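Local coordinates for topoisomerase I-like protein (Leishmania donovani, PDB 2B9S), which forms part of a heterodimeric type IB DNA topoisomerase, which probably relaxes supercoiled DNA by transiently nicking and resealing one strand, at residues R149-N154 with M230-S235; H169-K174 with S221-M226; D285-R290 with Y333-A338. All blocks are in the same frame, centred on the assembly; numbering follows the deposited sequence.

Contact 1 of 3, residues R149-N154 with M230-S235; sequences REQVAN and MLAPSS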
loop_
_atom_site.group_PDB
_atom_site.type_symbol
_atom_site.label_atom_id
_atom_site.label_comp_id
_atom_site.label_asym_id
_atom_site.label_seq_id
_atom_site.Cartn_x
_atom_site.Cartn_y
_atom_site.Cartn_z
ATOM N N ARG D 149 -26.242 -2.397 1.396
ATOM C CA ARG D 149 -25.344 -3.432 1.852
ATOM C C ARG D 149 -24.008 -3.286 1.099
ATOM O O ARG D 149 -23.983 -3.164 -0.145
ATOM C CB ARG D 149 -25.979 -4.788 1.582
ATOM C CG ARG D 149 -25.549 -5.890 2.502
ATOM C CD ARG D 149 -25.860 -7.210 1.833
ATOM N NE ARG D 149 -25.490 -8.369 2.637
ATOM C CZ ARG D 149 -25.318 -9.588 2.128
ATOM N NH1 ARG D 149 -25.487 -9.799 0.821
ATOM N NH2 ARG D 149 -24.976 -10.599 2.919
ATOM N N GLU D 150 -22.908 -3.264 1.856
ATOM C CA GLU D 150 -21.568 -3.173 1.274
ATOM C C GLU D 150 -20.653 -4.225 1.892
ATOM O O GLU D 150 -20.777 -4.554 3.069
ATOM C CB GLU D 150 -20.964 -1.772 1.462
ATOM C CG GLU D 150 -21.871 -0.600 1.066
ATOM C CD GLU D 150 -21.851 -0.251 -0.430
ATOM O OE1 GLU D 150 -21.325 -1.025 -1.260
ATOM O OE2 GLU D 150 -22.396 0.817 -0.779
ATOM N N GLN D 151 -19.751 -4.769 1.085
ATOM C CA GLN D 151 -18.719 -5.658 1.608
ATOM C C GLN D 151 -17.708 -4.856 2.448
ATOM O O GLN D 151 -17.385 -3.721 2.120
ATOM C CB GLN D 151 -18.005 -6.389 0.473
ATOM C CG GLN D 151 -18.301 -7.860 0.434
ATOM C CD GLN D 151 -17.939 -8.515 -0.896
ATOM O OE1 GLN D 151 -17.509 -7.850 -1.838
ATOM N NE2 GLN D 151 -18.123 -9.830 -0.972
ATOM N N VAL D 152 -17.267 -5.464 3.543
ATOM C CA VAL D 152 -16.171 -4.976 4.380
ATOM C C VAL D 152 -14.883 -5.699 3.937
ATOM O O VAL D 152 -14.910 -6.901 3.651
ATOM C CB VAL D 152 -16.467 -5.256 5.848
ATOM C CG1 VAL D 152 -15.429 -4.641 6.734
ATOM C CG2 VAL D 152 -17.847 -4.725 6.201
ATOM N N ALA D 153 -13.770 -4.971 3.847
ATOM C CA ALA D 153 -12.542 -5.556 3.283
ATOM C C ALA D 153 -11.699 -6.352 4.282
ATOM O O ALA D 153 -11.506 -7.554 4.104
ATOM C CB ALA D 153 -11.696 -4.503 2.544
ATOM N N ASN D 154 -11.200 -5.698 5.327
ATOM C CA ASN D 154 -10.251 -6.350 6.245
ATOM C C ASN D 154 -10.826 -6.535 7.660
ATOM O O ASN D 154 -10.232 -6.091 8.649
ATOM C CB ASN D 154 -8.901 -5.594 6.260
ATOM C CG ASN D 154 -9.051 -4.120 6.658
ATOM O OD1 ASN D 154 -9.911 -3.403 6.131
ATOM N ND2 ASN D 154 -8.218 -3.666 7.596
ATOM N N MET D 230 -11.919 -1.049 6.800
ATOM C CA MET D 230 -12.618 -0.201 5.828
ATOM C C MET D 230 -13.413 -1.047 4.809
ATOM O O MET D 230 -13.298 -2.282 4.794
ATOM C CB MET D 230 -11.607 0.762 5.160
ATOM C CG MET D 230 -11.160 1.927 6.110
ATOM S SD MET D 230 -10.200 3.195 5.291
ATOM C CE MET D 230 -9.650 4.331 6.597
ATOM N N LEU D 231 -14.210 -0.390 3.960
ATOM C CA LEU D 231 -15.043 -1.107 2.964
ATOM C C LEU D 231 -14.233 -1.675 1.804
ATOM O O LEU D 231 -13.115 -1.250 1.571
ATOM C CB LEU D 231 -16.213 -0.237 2.454
ATOM C CG LEU D 231 -17.243 0.304 3.461
ATOM C CD1 LEU D 231 -18.518 0.725 2.762
ATOM C CD2 LEU D 231 -17.576 -0.688 4.544
ATOM N N ALA D 232 -14.794 -2.672 1.125
ATOM C CA ALA D 232 -14.178 -3.287 -0.040
ATOM C C ALA D 232 -14.201 -2.315 -1.219
ATOM O O ALA D 232 -15.027 -1.412 -1.252
ATOM C CB ALA D 232 -14.899 -4.585 -0.393
ATOM N N PRO D 233 -13.278 -2.483 -2.184
ATOM C CA PRO D 233 -13.231 -1.572 -3.345
ATOM C C PRO D 233 -14.518 -1.574 -4.191
ATOM O O PRO D 233 -14.799 -0.577 -4.869
ATOM C CB PRO D 233 -12.026 -2.072 -4.157
ATOM C CG PRO D 233 -11.266 -3.003 -3.252
ATOM C CD PRO D 233 -12.225 -3.515 -2.226
ATOM N N SER D 234 -15.290 -2.672 -4.120
ATOM C CA SER D 234 -16.627 -2.785 -4.753
ATOM C C SER D 234 -17.704 -1.889 -4.138
ATOM O O SER D 234 -18.776 -1.695 -4.728
ATOM C CB SER D 234 -17.118 -4.247 -4.788
ATOM O OG SER D 234 -17.365 -4.774 -3.489
ATOM N N SER D 235 -17.431 -1.338 -2.958
ATOM C CA SER D 235 -18.385 -0.439 -2.294
ATOM C C SER D 235 -18.512 0.912 -3.001
ATOM O O SER D 235 -17.605 1.348 -3.709
ATOM C CB SER D 235 -18.026 -0.252 -0.806
ATOM O OG SER D 235 -16.884 0.575 -0.649
HETATM O O HOH W 1 -19.637 -3.779 -1.613
#

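Contact 2 of 3, residues H169-K174 with S221-M226; sequences HPLMGK and SVAGNM. With nucleotides of chain C; nucleotides of chain A.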
loop_
_atom_site.group_PDB
_atom_site.type_symbol
_atom_site.label_atom_id
_atom_site.label_comp_id
_atom_site.label_asym_id
_atom_site.label_seq_id
_atom_site.Cartn_x
_atom_site.Cartn_y
_atom_site.Cartn_z
ATOM N N HIS D 169 14.682 -2.594 6.643
ATOM C CA HIS D 169 13.881 -2.073 7.748
ATOM C C HIS D 169 14.534 -2.386 9.098
ATOM O O HIS D 169 14.764 -3.558 9.409
ATOM C CB HIS D 169 12.458 -2.646 7.722
ATOM C CG HIS D 169 11.437 -1.714 8.306
ATOM N ND1 HIS D 169 11.453 -1.323 9.628
ATOM C CD2 HIS D 169 10.398 -1.065 7.739
ATOM C CE1 HIS D 169 10.459 -0.483 9.854
ATOM N NE2 HIS D 169 9.798 -0.317 8.725
ATOM N N PRO D 170 14.818 -1.345 9.912
ATOM C CA PRO D 170 15.510 -1.556 11.198
ATOM C C PRO D 170 14.701 -2.321 12.269
ATOM O O PRO D 170 15.306 -2.805 13.238
ATOM C CB PRO D 170 15.860 -0.129 11.686
ATOM C CG PRO D 170 15.308 0.808 10.699
ATOM C CD PRO D 170 14.492 0.075 9.683
ATOM N N LEU D 171 13.379 -2.451 12.069
ATOM C CA LEU D 171 12.487 -3.138 13.012
ATOM C C LEU D 171 12.022 -4.506 12.495
ATOM O O LEU D 171 11.151 -5.123 13.103
ATOM C CB LEU D 171 11.264 -2.263 13.395
ATOM C CG LEU D 171 11.395 -0.797 13.891
ATOM C CD1 LEU D 171 10.056 -0.200 14.317
ATOM C CD2 LEU D 171 12.403 -0.650 15.035
ATOM N N MET D 172 12.568 -4.995 11.379
ATOM C CA MET D 172 12.184 -6.327 10.920
ATOM C C MET D 172 12.486 -7.347 12.058
ATOM O O MET D 172 13.504 -7.216 12.757
ATOM C CB MET D 172 12.895 -6.705 9.620
ATOM C CG MET D 172 14.411 -6.819 9.752
ATOM S SD MET D 172 15.161 -7.664 8.357
ATOM C CE MET D 172 14.795 -6.514 7.019
ATOM N N GLY D 173 11.573 -8.299 12.270
ATOM C CA GLY D 173 11.713 -9.312 13.325
ATOM C C GLY D 173 11.036 -8.954 14.631
ATOM O O GLY D 173 10.778 -9.828 15.442
ATOM N N LYS D 174 10.774 -7.668 14.853
ATOM C CA LYS D 174 10.080 -7.226 16.051
ATOM C C LYS D 174 8.664 -7.823 16.164
ATOM O O LYS D 174 7.964 -8.014 15.147
ATOM C CB LYS D 174 10.024 -5.705 16.088
ATOM C CG LYS D 174 9.416 -5.104 17.373
ATOM C CD LYS D 174 9.351 -3.626 17.198
ATOM C CE LYS D 174 9.451 -2.901 18.508
ATOM N NZ LYS D 174 8.136 -2.620 19.075
ATOM N N SER D 221 1.448 -2.378 17.384
ATOM C CA SER D 221 2.510 -2.341 18.399
ATOM C C SER D 221 3.939 -2.150 17.881
ATOM O O SER D 221 4.814 -1.735 18.643
ATOM C CB SER D 221 2.458 -3.586 19.276
ATOM O OG SER D 221 2.786 -4.740 18.525
ATOM N N VAL D 222 4.184 -2.455 16.611
ATOM C CA VAL D 222 5.534 -2.320 16.039
ATOM C C VAL D 222 6.051 -0.860 16.104
ATOM O O VAL D 222 7.133 -0.620 16.613
ATOM C CB VAL D 222 5.614 -2.891 14.600
ATOM C CG1 VAL D 222 6.967 -2.627 13.979
ATOM C CG2 VAL D 222 5.316 -4.389 14.590
ATOM N N ALA D 223 5.246 0.091 15.616
ATOM C CA ALA D 223 5.614 1.511 15.511
ATOM C C ALA D 223 4.452 2.457 15.907
ATOM O O ALA D 223 4.570 3.687 15.762
ATOM C CB ALA D 223 6.111 1.827 14.076
ATOM N N GLY D 224 3.349 1.906 16.425
ATOM C CA GLY D 224 2.180 2.725 16.807
ATOM C C GLY D 224 1.322 3.191 15.637
ATOM O O GLY D 224 0.537 4.121 15.775
ATOM N N ASN D 225 1.477 2.541 14.478
ATOM C CA ASN D 225 0.731 2.866 13.272
ATOM C C ASN D 225 -0.746 2.506 13.401
ATOM O O ASN D 225 -1.101 1.378 13.802
ATOM C CB ASN D 225 1.326 2.113 12.071
ATOM C CG ASN D 225 2.617 2.740 11.557
ATOM O OD1 ASN D 225 2.887 3.916 11.792
ATOM N ND2 ASN D 225 3.409 1.955 10.851
ATOM N N MET D 226 -1.600 3.451 13.038
ATOM C CA MET D 226 -3.042 3.241 13.076
ATOM C C MET D 226 -3.530 2.355 11.918
ATOM O O MET D 226 -3.218 2.616 10.752
ATOM C CB MET D 226 -3.770 4.582 13.106
ATOM C CG MET D 226 -3.411 5.432 14.342
ATOM S SD MET D 226 -4.005 7.151 14.290
ATOM C CE MET D 226 -5.666 6.868 14.873
ATOM P P DA C 14 7.104 -1.639 5.636
ATOM O OP1 DA C 14 8.482 -2.027 5.286
ATOM O OP2 DA C 14 6.878 -1.019 6.938
ATOM O "O5'" DA C 14 6.453 -0.754 4.492
ATOM C "C5'" DA C 14 6.851 -0.859 3.117
ATOM C "C4'" DA C 14 6.294 0.353 2.394
ATOM O "O4'" DA C 14 4.841 0.407 2.515
ATOM C "C3'" DA C 14 6.760 1.668 2.984
ATOM O "O3'" DA C 14 7.012 2.556 1.905
ATOM C "C2'" DA C 14 5.569 2.132 3.841
ATOM C "C1'" DA C 14 4.392 1.683 2.974
ATOM N N9 DA C 14 3.073 1.600 3.642
ATOM C C8 DA C 14 2.767 1.122 4.902
ATOM N N7 DA C 14 1.471 1.164 5.218
ATOM C C5 DA C 14 0.890 1.733 4.082
ATOM C C6 DA C 14 -0.447 2.058 3.729
ATOM N N6 DA C 14 -1.520 1.883 4.511
ATOM N N1 DA C 14 -0.672 2.606 2.518
ATOM C C2 DA C 14 0.359 2.793 1.679
ATOM N N3 DA C 14 1.654 2.515 1.900
ATOM C C4 DA C 14 1.857 1.989 3.118
ATOM P P DG A 6 -4.924 10.894 17.083
ATOM O OP1 DG A 6 -6.009 11.522 17.864
ATOM O OP2 DG A 6 -4.323 9.615 17.474
ATOM O "O5'" DG A 6 -5.434 10.793 15.563
ATOM C "C5'" DG A 6 -5.957 11.917 14.851
ATOM C "C4'" DG A 6 -6.110 11.561 13.383
ATOM O "O4'" DG A 6 -4.849 11.636 12.676
ATOM C "C3'" DG A 6 -6.622 10.157 13.099
ATOM O "O3'" DG A 6 -7.983 10.356 12.682
ATOM C "C2'" DG A 6 -5.731 9.631 11.957
ATOM C "C1'" DG A 6 -4.955 10.862 11.495
ATOM N N9 DG A 6 -3.577 10.630 11.043
ATOM C C8 DG A 6 -2.552 9.956 11.695
ATOM N N7 DG A 6 -1.428 9.936 10.998
ATOM C C5 DG A 6 -1.734 10.640 9.833
ATOM C C6 DG A 6 -0.955 10.971 8.717
ATOM O O6 DG A 6 0.225 10.699 8.528
ATOM N N1 DG A 6 -1.654 11.682 7.733
ATOM C C2 DG A 6 -2.972 12.048 7.832
ATOM N N2 DG A 6 -3.527 12.734 6.813
ATOM N N3 DG A 6 -3.705 11.756 8.876
ATOM C C4 DG A 6 -3.036 11.062 9.836
#

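Contact 3 of 3, residues D285-R290 with Y333-A338; sequences DRLALR and YQNDVA. With VO4 (vanadate ion), chain F; nucleotides of chain B.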
loop_
_atom_site.group_PDB
_atom_site.type_symbol
_atom_site.label_atom_id
_atom_site.label_comp_id
_atom_site.label_asym_id
_atom_site.label_seq_id
_atom_site.Cartn_x
_atom_site.Cartn_y
_atom_site.Cartn_z
ATOM N N ASP D 285 6.309 15.855 -12.777
ATOM C CA ASP D 285 5.611 15.930 -14.058
ATOM C C ASP D 285 6.176 14.960 -15.100
ATOM O O ASP D 285 5.444 14.091 -15.589
ATOM C CB ASP D 285 5.634 17.368 -14.593
ATOM C CG ASP D 285 5.041 17.500 -16.000
ATOM O OD1 ASP D 285 4.398 16.556 -16.506
ATOM O OD2 ASP D 285 5.226 18.572 -16.599
ATOM N N ARG D 286 7.465 15.096 -15.433
ATOM C CA ARG D 286 8.012 14.396 -16.607
ATOM C C ARG D 286 8.358 12.942 -16.340
ATOM O O ARG D 286 8.248 12.107 -17.240
ATOM C CB ARG D 286 9.228 15.131 -17.219
ATOM C CG ARG D 286 9.027 16.592 -17.628
ATOM C CD ARG D 286 7.624 16.929 -18.153
ATOM N NE ARG D 286 7.269 16.306 -19.430
ATOM C CZ ARG D 286 6.857 16.965 -20.517
ATOM N NH1 ARG D 286 6.737 18.293 -20.521
ATOM N NH2 ARG D 286 6.555 16.288 -21.615
ATOM N N LEU D 287 8.765 12.651 -15.103
ATOM C CA LEU D 287 9.219 11.316 -14.700
ATOM C C LEU D 287 8.261 10.566 -13.770
ATOM O O LEU D 287 8.540 9.419 -13.407
ATOM C CB LEU D 287 10.596 11.403 -14.013
ATOM C CG LEU D 287 11.815 11.923 -14.771
ATOM C CD1 LEU D 287 13.003 11.820 -13.868
ATOM C CD2 LEU D 287 12.026 11.125 -16.053
ATOM N N ALA D 288 7.166 11.219 -13.383
ATOM C CA ALA D 288 6.164 10.697 -12.429
ATOM C C ALA D 288 6.744 10.146 -11.110
ATOM O O ALA D 288 6.325 9.091 -10.644
ATOM C CB ALA D 288 5.198 9.665 -13.114
ATOM N N LEU D 289 7.709 10.853 -10.517
ATOM C CA LEU D 289 8.223 10.464 -9.192
ATOM C C LEU D 289 7.180 10.719 -8.100
ATOM O O LEU D 289 6.367 11.666 -8.187
ATOM C CB LEU D 289 9.523 11.223 -8.833
ATOM C CG LEU D 289 10.735 11.191 -9.783
ATOM C CD1 LEU D 289 12.018 11.734 -9.085
ATOM C CD2 LEU D 289 10.989 9.819 -10.389
ATOM N N ARG D 290 7.206 9.887 -7.065
ATOM C CA ARG D 290 6.473 10.211 -5.849
ATOM C C ARG D 290 7.182 11.396 -5.186
ATOM O O ARG D 290 8.384 11.585 -5.367
ATOM C CB ARG D 290 6.400 9.012 -4.912
ATOM C CG ARG D 290 5.775 7.769 -5.542
ATOM C CD ARG D 290 6.063 6.591 -4.670
ATOM N NE ARG D 290 5.538 5.304 -5.129
ATOM C CZ ARG D 290 6.269 4.349 -5.685
ATOM N NH1 ARG D 290 7.551 4.561 -5.938
ATOM N NH2 ARG D 290 5.719 3.173 -5.999
ATOM N N TYR D 333 14.936 2.406 -8.419
ATOM C CA TYR D 333 14.655 3.204 -9.585
ATOM C C TYR D 333 16.001 3.479 -10.262
ATOM O O TYR D 333 16.889 4.086 -9.654
ATOM C CB TYR D 333 13.948 4.501 -9.181
ATOM C CG TYR D 333 13.569 5.384 -10.348
ATOM C CD1 TYR D 333 14.515 6.233 -10.935
ATOM C CD2 TYR D 333 12.278 5.373 -10.871
ATOM C CE1 TYR D 333 14.199 7.044 -11.990
ATOM C CE2 TYR D 333 11.944 6.189 -11.944
ATOM C CZ TYR D 333 12.919 7.032 -12.499
ATOM O OH TYR D 333 12.642 7.860 -13.567
ATOM N N GLN D 334 16.138 3.004 -11.502
ATOM C CA GLN D 334 17.324 3.202 -12.325
ATOM C C GLN D 334 16.866 3.761 -13.650
ATOM O O GLN D 334 16.053 3.144 -14.340
ATOM C CB GLN D 334 18.052 1.881 -12.574
ATOM C CG GLN D 334 18.947 1.439 -11.437
ATOM C CD GLN D 334 19.597 0.090 -11.693
ATOM O OE1 GLN D 334 18.928 -0.950 -11.720
ATOM N NE2 GLN D 334 20.905 0.095 -11.850
ATOM N N ASN D 335 17.371 4.943 -13.991
ATOM C CA ASN D 335 17.001 5.608 -15.228
ATOM C C ASN D 335 18.025 6.640 -15.648
ATOM O O ASN D 335 18.467 7.453 -14.825
ATOM C CB ASN D 335 15.625 6.280 -15.103
ATOM C CG ASN D 335 14.942 6.495 -16.456
ATOM O OD1 ASN D 335 15.379 5.964 -17.488
ATOM N ND2 ASN D 335 13.855 7.259 -16.451
ATOM N N ASP D 336 18.390 6.600 -16.933
ATOM C CA ASP D 336 19.180 7.665 -17.571
ATOM C C ASP D 336 18.236 8.596 -18.297
ATOM O O ASP D 336 17.492 8.160 -19.176
ATOM C CB ASP D 336 20.186 7.085 -18.559
ATOM C CG ASP D 336 21.299 6.329 -17.878
ATOM O OD1 ASP D 336 22.152 5.783 -18.603
ATOM O OD2 ASP D 336 21.332 6.280 -16.629
ATOM N N VAL D 337 18.251 9.867 -17.910
ATOM C CA VAL D 337 17.256 10.830 -18.363
ATOM C C VAL D 337 17.937 12.040 -18.991
ATOM O O VAL D 337 18.777 12.693 -18.351
ATOM C CB VAL D 337 16.333 11.326 -17.186
ATOM C CG1 VAL D 337 15.228 12.248 -17.695
ATOM C CG2 VAL D 337 15.717 10.155 -16.447
ATOM N N ALA D 338 17.564 12.333 -20.240
ATOM C CA ALA D 338 18.016 13.524 -20.925
ATOM C C ALA D 338 17.122 14.673 -20.498
ATOM O O ALA D 338 15.922 14.669 -20.771
ATOM C CB ALA D 338 17.963 13.316 -22.438
HETATM V V VO4 F . 2.030 3.796 -6.191
HETATM O O1 VO4 F . 2.914 3.232 -7.579
HETATM O O2 VO4 F . 2.498 5.249 -5.308
ATOM O "O5'" DA B 1 2.974 2.480 -4.995
ATOM C "C5'" DA B 1 2.956 1.168 -5.540
ATOM C "C4'" DA B 1 3.523 0.199 -4.548
ATOM O "O4'" DA B 1 2.646 0.065 -3.406
ATOM C "C3'" DA B 1 3.600 -1.171 -5.144
ATOM O "O3'" DA B 1 4.844 -1.268 -5.825
ATOM C "C2'" DA B 1 3.475 -2.090 -3.928
ATOM C "C1'" DA B 1 2.668 -1.291 -2.936
ATOM N N9 DA B 1 1.264 -1.658 -2.709
ATOM C C8 DA B 1 0.193 -1.192 -3.428
ATOM N N7 DA B 1 -0.975 -1.606 -3.011
ATOM C C5 DA B 1 -0.663 -2.411 -1.921
ATOM C C6 DA B 1 -1.465 -3.156 -1.026
ATOM N N6 DA B 1 -2.815 -3.195 -1.089
ATOM N N1 DA B 1 -0.828 -3.839 -0.050
ATOM C C2 DA B 1 0.502 -3.797 0.039
ATOM N N3 DA B 1 1.352 -3.158 -0.758
ATOM C C4 DA B 1 0.716 -2.457 -1.716
HETATM O O HOH W 2 10.288 7.573 -14.782
#

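Contact 1 of 3, residues R149-N154 with M230-S235
V152 and L231 face each other as a single antiparallel beta bridge, a non-hydrogen-bonded pair with CA atoms 4.3 Å apart. It is flanked on one side by the backbone bond from A232 N to Q151 O (3.0 Å). On the other, A153 N donates to M230 O (2.9 Å). The bridge joins the end of strand 148-151 to the connection between strand 226-229 and helix 236-266. The first of these bonds is nearly straight at hydrogen, although A232 N stands above the carbonyl plane of Q151; the second lies in the carbonyl plane of M230. N154 extends the pairing with its side chain: CG sits between the backbone N and the carbonyl carbon (chi1 58°), and OD1 accepts from M230 N at 3.2 Å, while ND2 is held by Y228 O. M230 also packs on a cytosine base of the bound DNA, so the connection lies against the duplex. L231 CD1 lies 3.7 Å from E150 CB, the two side chains crossing at about a right angle; L231 also packs on C143 and W145 of strand 142-145. At the other end, A232 to S235 form a type I beta turn that delivers S235 to the N-cap of helix 236-266. The E150 chain bends at chi2 (-84°), which turns CD toward S235; OE2 is hydrogen-bonded to S236 OG, and OE1 lies 3.2 Å from S235 CA. The helix N terminus would be expected to favour the charged form of E150. A water donates to E150 OE1, accepts from Q151 N and is hydrogen-bonded to S234 OG, linking the strand end to the turn. A232 O accepts from the backbone N of S235 as well. S235 OG donates to A232 O at 2.8 Å, almost in line with the carbonyl bond.

Contact 2 of 3, residues H169-K174 with S221-M226
K174 and L171 converge on one backbone oxygen, V222 O, which receives a weak hydrogen bond from K174 NZ at 3.3 Å and the methyl CD1 of L171 at 3.7 Å. Both partners are loops at the DNA surface. Residues 169-174 make two overlapping beta turns, type I from H169 to M172 and type II from L171 to K174, with G173 in the third position of the second at positive phi (94°). K174 stretches out with CG anti to the backbone N (chi1 -175°), bends at chi4 to bring NZ to the oxygen, and passes V222 with CD 4.1 Å from V222 CG1. The same CG1 meets L171 CD1 at 3.9 Å; both side chains run past V222 in the opposite direction to it. N80 of helix 75-89 bonds through ND2 to P170 O and M172 O, tying the turns to that helix. L171 N makes a weak bond to H169 ND1, in the plane of the imidazole. M226, where strand 226-229 begins, touches the sugar of DG6 of chain A through SD. Elsewhere on its rim the H169 ring meets the phosphate of DA14 of chain C, CD2 lying 3.3 Å from OP1.

Contact 3 of 3, residues D285-R290 with Y333-A338
L287 and L289 pack against Y333 and V337 in a small apolar contact between the C-terminal end of helix 272-287, with the chain that follows it, and the outer strand 332-338 of the three-stranded antiparallel sheet of the catalytic core. Y333, N335 and V337, alternate residues of that strand, point toward the 285-290 segment. L287 and V337 meet tip to tip, CD2 of the leucine being 3.8 Å from V337 CG1, while L287 crosses Y333 at about a right angle with CD1 4.0 Å from the phenol OH. At A288, with positive phi (50°), the chain leaves helical geometry, and L289 follows one residue later. Its CD2 approaches Y333 CZ obliquely at 4.0 Å. The phenol oxygen has two polar partners, about 85° apart at OH: N335 ND2 donates to Y333 OH at 3.2 Å, the oxygen lying near the plane of the amide, and a water in the plane of the ring links Y333 OH (2.7 Å) to L287 O, to which it donates. Y333 CG lies anti to the backbone N (chi1 -178°), on a CB directed at the 285-290 segment. One residue beyond L289, R290 reaches the active site with a chain extended from CG to NE. NE donates to vanadate O2 at 3.0 Å, and NH2 to DA1 of chain B O5', also at 3.0 Å and in the guanidinium plane; that O5' is itself a ligand of the vanadium. The vanadate, bound to nicked DNA, stands for the transition state, and R386, H429 and K328 complete the pocket. F323 of the adjacent strand 320-326 touches L287, Y333 and V337, closing the sheet side of the contact, while helix 384-400 packs on D285 and A288 through F385 and N389.

How the contacts relate
From the N terminus the chain first passes 149-154, then 169-174, and returns through 221-226 and 230-235. Contact 2, with 46 residues between its segments, is therefore nested inside the 75-residue loop closed by contact 1, without crossing it. Strand 226-229 runs from one to the other, yet their centres lie about 27 Å apart. Contact 1 ties a small antiparallel sheet to the start of helix 236-266; contact 2 joins two loops beside DNA. After helix 236-266, contact 3 opens at the end of helix 272-287 and closes a separate loop of 42 residues at strand 332-338. Its centre lies about 35 Å from that of contact 1 and about 30 Å from that of contact 2.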